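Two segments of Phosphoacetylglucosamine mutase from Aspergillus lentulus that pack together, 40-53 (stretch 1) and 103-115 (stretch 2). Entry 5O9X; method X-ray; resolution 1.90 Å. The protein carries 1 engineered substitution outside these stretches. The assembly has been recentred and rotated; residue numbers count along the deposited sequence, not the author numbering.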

# COMPACT_ATOMS: atom_id res chain seq x y z
N ASN A 40 -17.13 15.94 -3.51
CA ASN A 40 -18.41 15.62 -2.83
C ASN A 40 -19.29 14.53 -3.51
O ASN A 40 -19.74 13.56 -2.86
CB ASN A 40 -19.26 16.90 -2.69
CG ASN A 40 -18.79 17.79 -1.56
OD1 ASN A 40 -17.88 17.45 -0.76
ND2 ASN A 40 -19.35 18.97 -1.51
N THR A 41 -19.55 14.68 -4.81
CA THR A 41 -20.52 13.79 -5.44
C THR A 41 -19.92 12.38 -5.57
O THR A 41 -20.63 11.37 -5.54
CB THR A 41 -21.03 14.34 -6.77
OG1 THR A 41 -19.99 14.39 -7.75
CG2 THR A 41 -21.60 15.75 -6.57
N VAL A 42 -18.60 12.33 -5.70
CA VAL A 42 -17.84 11.08 -5.79
C VAL A 42 -18.02 10.26 -4.51
O VAL A 42 -18.34 9.07 -4.55
CB VAL A 42 -16.32 11.33 -6.05
CG1 VAL A 42 -15.57 10.03 -6.06
CG2 VAL A 42 -16.11 11.93 -7.42
N VAL A 43 -17.75 10.90 -3.38
CA VAL A 43 -17.85 10.27 -2.09
C VAL A 43 -19.31 9.82 -1.84
O VAL A 43 -19.57 8.74 -1.25
CB VAL A 43 -17.31 11.26 -0.99
CG1 VAL A 43 -17.59 10.74 0.41
CG2 VAL A 43 -15.78 11.49 -1.22
N TYR A 44 -20.25 10.69 -2.23
CA TYR A 44 -21.68 10.34 -2.09
C TYR A 44 -21.94 9.06 -2.88
O TYR A 44 -22.54 8.14 -2.36
CB TYR A 44 -22.55 11.50 -2.63
CG TYR A 44 -24.00 11.28 -2.35
CD1 TYR A 44 -24.50 11.50 -1.07
CD2 TYR A 44 -24.83 10.74 -3.33
CE1 TYR A 44 -25.84 11.25 -0.78
CE2 TYR A 44 -26.19 10.49 -3.05
CZ TYR A 44 -26.67 10.76 -1.79
OH TYR A 44 -28.00 10.49 -1.51
N ALA A 45 -21.46 8.98 -4.12
CA ALA A 45 -21.56 7.77 -4.96
C ALA A 45 -20.95 6.53 -4.29
O ALA A 45 -21.52 5.40 -4.29
CB ALA A 45 -20.88 8.02 -6.29
N VAL A 46 -19.77 6.74 -3.71
CA VAL A 46 -19.12 5.65 -2.99
C VAL A 46 -19.95 5.11 -1.79
O VAL A 46 -19.93 3.90 -1.52
CB VAL A 46 -17.66 6.04 -2.57
CG1 VAL A 46 -17.06 4.96 -1.67
CG2 VAL A 46 -16.78 6.17 -3.82
N GLY A 47 -20.67 6.01 -1.10
CA GLY A 47 -21.54 5.58 0.03
C GLY A 47 -22.64 4.63 -0.53
O GLY A 47 -22.94 3.59 0.02
N LEU A 48 -23.22 5.03 -1.64
CA LEU A 48 -24.17 4.15 -2.38
C LEU A 48 -23.59 2.79 -2.75
O LEU A 48 -24.21 1.75 -2.43
CB LEU A 48 -24.65 4.93 -3.60
CG LEU A 48 -25.85 5.88 -3.40
CD1 LEU A 48 -26.00 6.60 -2.08
CD2 LEU A 48 -25.95 6.84 -4.57
N LEU A 49 -22.40 2.77 -3.36
CA LEU A 49 -21.72 1.53 -3.70
C LEU A 49 -21.39 0.63 -2.50
O LEU A 49 -21.62 -0.58 -2.56
CB LEU A 49 -20.46 1.82 -4.49
CG LEU A 49 -19.95 0.49 -5.08
CD1 LEU A 49 -20.80 0.00 -6.25
CD2 LEU A 49 -18.53 0.62 -5.51
N ALA A 50 -20.87 1.23 -1.41
CA ALA A 50 -20.56 0.49 -0.20
C ALA A 50 -21.82 -0.21 0.32
O ALA A 50 -21.72 -1.32 0.81
CB ALA A 50 -19.96 1.42 0.92
N THR A 51 -22.95 0.47 0.27
CA THR A 51 -24.24 -0.13 0.74
C THR A 51 -24.57 -1.40 -0.13
O THR A 51 -24.82 -2.48 0.40
CB THR A 51 -25.43 0.86 0.63
OG1 THR A 51 -25.23 1.99 1.48
CG2 THR A 51 -26.77 0.18 1.06
N LEU A 52 -24.48 -1.24 -1.46
CA LEU A 52 -24.73 -2.35 -2.37
C LEU A 52 -23.77 -3.49 -2.16
O LEU A 52 -24.18 -4.68 -2.25
CB LEU A 52 -24.69 -1.89 -3.84
CG LEU A 52 -25.83 -0.92 -4.24
CD1 LEU A 52 -25.74 -0.64 -5.73
CD2 LEU A 52 -27.24 -1.44 -3.91
N ARG A 53 -22.50 -3.17 -1.87
CA ARG A 53 -21.50 -4.22 -1.71
C ARG A 53 -21.80 -5.01 -0.49
O ARG A 53 -21.75 -6.26 -0.52
CB ARG A 53 -20.02 -3.66 -1.64
CG ARG A 53 -18.94 -4.74 -1.52
CD ARG A 53 -18.93 -5.61 -2.75
NE ARG A 53 -17.80 -6.53 -2.77
CZ ARG A 53 -17.75 -7.64 -3.46
NH1 ARG A 53 -18.84 -8.07 -4.14
NH2 ARG A 53 -16.63 -8.34 -3.44
N PRO A 103 -25.21 11.52 -13.84
CA PRO A 103 -25.81 12.80 -13.46
C PRO A 103 -26.50 12.61 -12.13
O PRO A 103 -27.06 11.54 -11.85
CB PRO A 103 -26.81 13.10 -14.57
CG PRO A 103 -26.41 12.23 -15.72
CD PRO A 103 -25.77 11.01 -15.11
N LEU A 104 -26.40 13.63 -11.28
CA LEU A 104 -26.94 13.57 -9.94
C LEU A 104 -28.43 13.30 -9.92
O LEU A 104 -28.94 12.55 -9.08
CB LEU A 104 -26.58 14.92 -9.25
CG LEU A 104 -25.99 14.96 -7.86
CD1 LEU A 104 -25.00 13.83 -7.70
CD2 LEU A 104 -25.33 16.31 -7.64
N GLU A 105 -29.13 13.94 -10.86
CA GLU A 105 -30.58 13.79 -11.08
C GLU A 105 -30.95 12.30 -11.23
O GLU A 105 -32.04 11.90 -10.81
CB GLU A 105 -31.01 14.53 -12.36
CG GLU A 105 -30.74 16.03 -12.37
CD GLU A 105 -29.23 16.41 -12.31
OE1 GLU A 105 -28.38 15.79 -13.02
OE2 GLU A 105 -28.91 17.34 -11.52
N ASN A 106 -30.03 11.52 -11.80
CA ASN A 106 -30.25 10.14 -12.23
C ASN A 106 -29.58 9.12 -11.32
O ASN A 106 -29.70 7.92 -11.55
CB ASN A 106 -29.72 9.93 -13.64
CG ASN A 106 -30.49 10.72 -14.69
OD1 ASN A 106 -31.49 11.38 -14.38
ND2 ASN A 106 -30.03 10.66 -15.92
N ILE A 107 -28.89 9.59 -10.28
CA ILE A 107 -28.11 8.67 -9.40
C ILE A 107 -29.01 7.58 -8.77
O ILE A 107 -28.55 6.45 -8.64
CB ILE A 107 -27.19 9.41 -8.39
CG1 ILE A 107 -26.02 8.49 -8.00
CG2 ILE A 107 -27.96 9.96 -7.18
CD1 ILE A 107 -24.87 9.18 -7.30
N GLY A 108 -30.25 7.95 -8.40
CA GLY A 108 -31.34 7.01 -7.96
C GLY A 108 -31.64 5.85 -8.94
O GLY A 108 -31.80 4.67 -8.55
N ASP A 109 -31.71 6.20 -10.22
CA ASP A 109 -31.97 5.23 -11.30
C ASP A 109 -30.77 4.35 -11.53
O ASP A 109 -30.91 3.12 -11.65
CB ASP A 109 -32.37 5.96 -12.60
CG ASP A 109 -33.70 6.76 -12.45
OD1 ASP A 109 -34.53 6.48 -11.54
OD2 ASP A 109 -33.92 7.70 -13.24
N VAL A 110 -29.57 4.96 -11.56
CA VAL A 110 -28.34 4.17 -11.67
C VAL A 110 -28.26 3.18 -10.52
O VAL A 110 -27.95 2.01 -10.75
CB VAL A 110 -27.11 5.08 -11.81
CG1 VAL A 110 -25.82 4.28 -11.79
CG2 VAL A 110 -27.22 5.86 -13.13
N TYR A 111 -28.61 3.61 -9.30
CA TYR A 111 -28.65 2.72 -8.12
C TYR A 111 -29.55 1.48 -8.37
O TYR A 111 -29.11 0.33 -8.18
CB TYR A 111 -29.14 3.49 -6.91
CG TYR A 111 -29.00 2.83 -5.54
CD1 TYR A 111 -30.15 2.44 -4.79
CD2 TYR A 111 -27.73 2.67 -4.92
CE1 TYR A 111 -30.04 1.89 -3.51
CE2 TYR A 111 -27.62 2.13 -3.64
CZ TYR A 111 -28.76 1.72 -2.94
OH TYR A 111 -28.63 1.19 -1.69
N ASP A 112 -30.80 1.71 -8.78
CA ASP A 112 -31.72 0.58 -9.11
C ASP A 112 -31.23 -0.28 -10.28
O ASP A 112 -31.33 -1.53 -10.23
CB ASP A 112 -33.15 1.06 -9.36
CG ASP A 112 -33.88 1.39 -8.07
OD1 ASP A 112 -33.83 0.54 -7.12
OD2 ASP A 112 -34.48 2.50 -8.00
N GLU A 113 -30.65 0.37 -11.28
CA GLU A 113 -30.08 -0.33 -12.42
C GLU A 113 -29.03 -1.30 -11.88
O GLU A 113 -29.00 -2.50 -12.24
CB GLU A 113 -29.49 0.72 -13.34
CG GLU A 113 -29.06 0.31 -14.72
CD GLU A 113 -28.29 1.43 -15.43
OE1 GLU A 113 -28.73 2.62 -15.42
OE2 GLU A 113 -27.22 1.11 -15.99
N LEU A 114 -28.23 -0.83 -10.91
CA LEU A 114 -27.21 -1.67 -10.29
C LEU A 114 -27.75 -2.79 -9.47
O LEU A 114 -27.17 -3.91 -9.50
CB LEU A 114 -26.15 -0.86 -9.51
CG LEU A 114 -25.12 -0.17 -10.39
CD1 LEU A 114 -24.24 0.81 -9.58
CD2 LEU A 114 -24.26 -1.17 -11.14
N VAL A 115 -28.83 -2.55 -8.72
CA VAL A 115 -29.33 -3.66 -7.91
C VAL A 115 -29.79 -4.87 -8.80
O VAL A 115 -29.54 -6.03 -8.43
CB VAL A 115 -30.35 -3.25 -6.79
CG1 VAL A 115 -30.34 -1.77 -6.50
CG2 VAL A 115 -31.77 -3.76 -7.00

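Helix 40-53 and helix 107-115 run in nearly the same direction, their axes 22° apart and 11.3 Å at closest approach, and they meet mainly through side chains, with no hydrogen bond between them. Tyr111 covers the most surface. Its CA-to-CB bond points sideways, but chi1 near 180° (t) carries the ring to the first helix, where it lies against one turn from Leu48 to Leu52. The backbone O of Leu48 sits at the ring edge, 3.6 Å from Tyr111 CE2, while Leu48 CG is 4.0 Å from Tyr111 CD2. Leu52 CG approaches Tyr111 CE2 obliquely at 3.6 Å, and Tyr111 OH reaches to 3.5 Å from the methyl CG2 of Thr51. Leu52, pointing toward the second helix, also extends past the ring: its CD1 lies 3.8 Å from Leu114 CB and its CD2 4.1 Å from Val115 CG1, so one leucine touches three residues. One turn before Tyr111, Ile107 points toward the first helix with an extended side chain (chi1 and chi2 both t). Its terminal CD1 gathers three neighbours, lying 3.8 Å from Leu48 CD2, 4.3 Å from Ala45 CB and 4.3 Å from Tyr44 CD2, the last at the ring edge. Beyond it, Thr41 CG2 meets Leu104 CD2 at 3.9 Å, extending the apolar contact to the segment preceding Ile107.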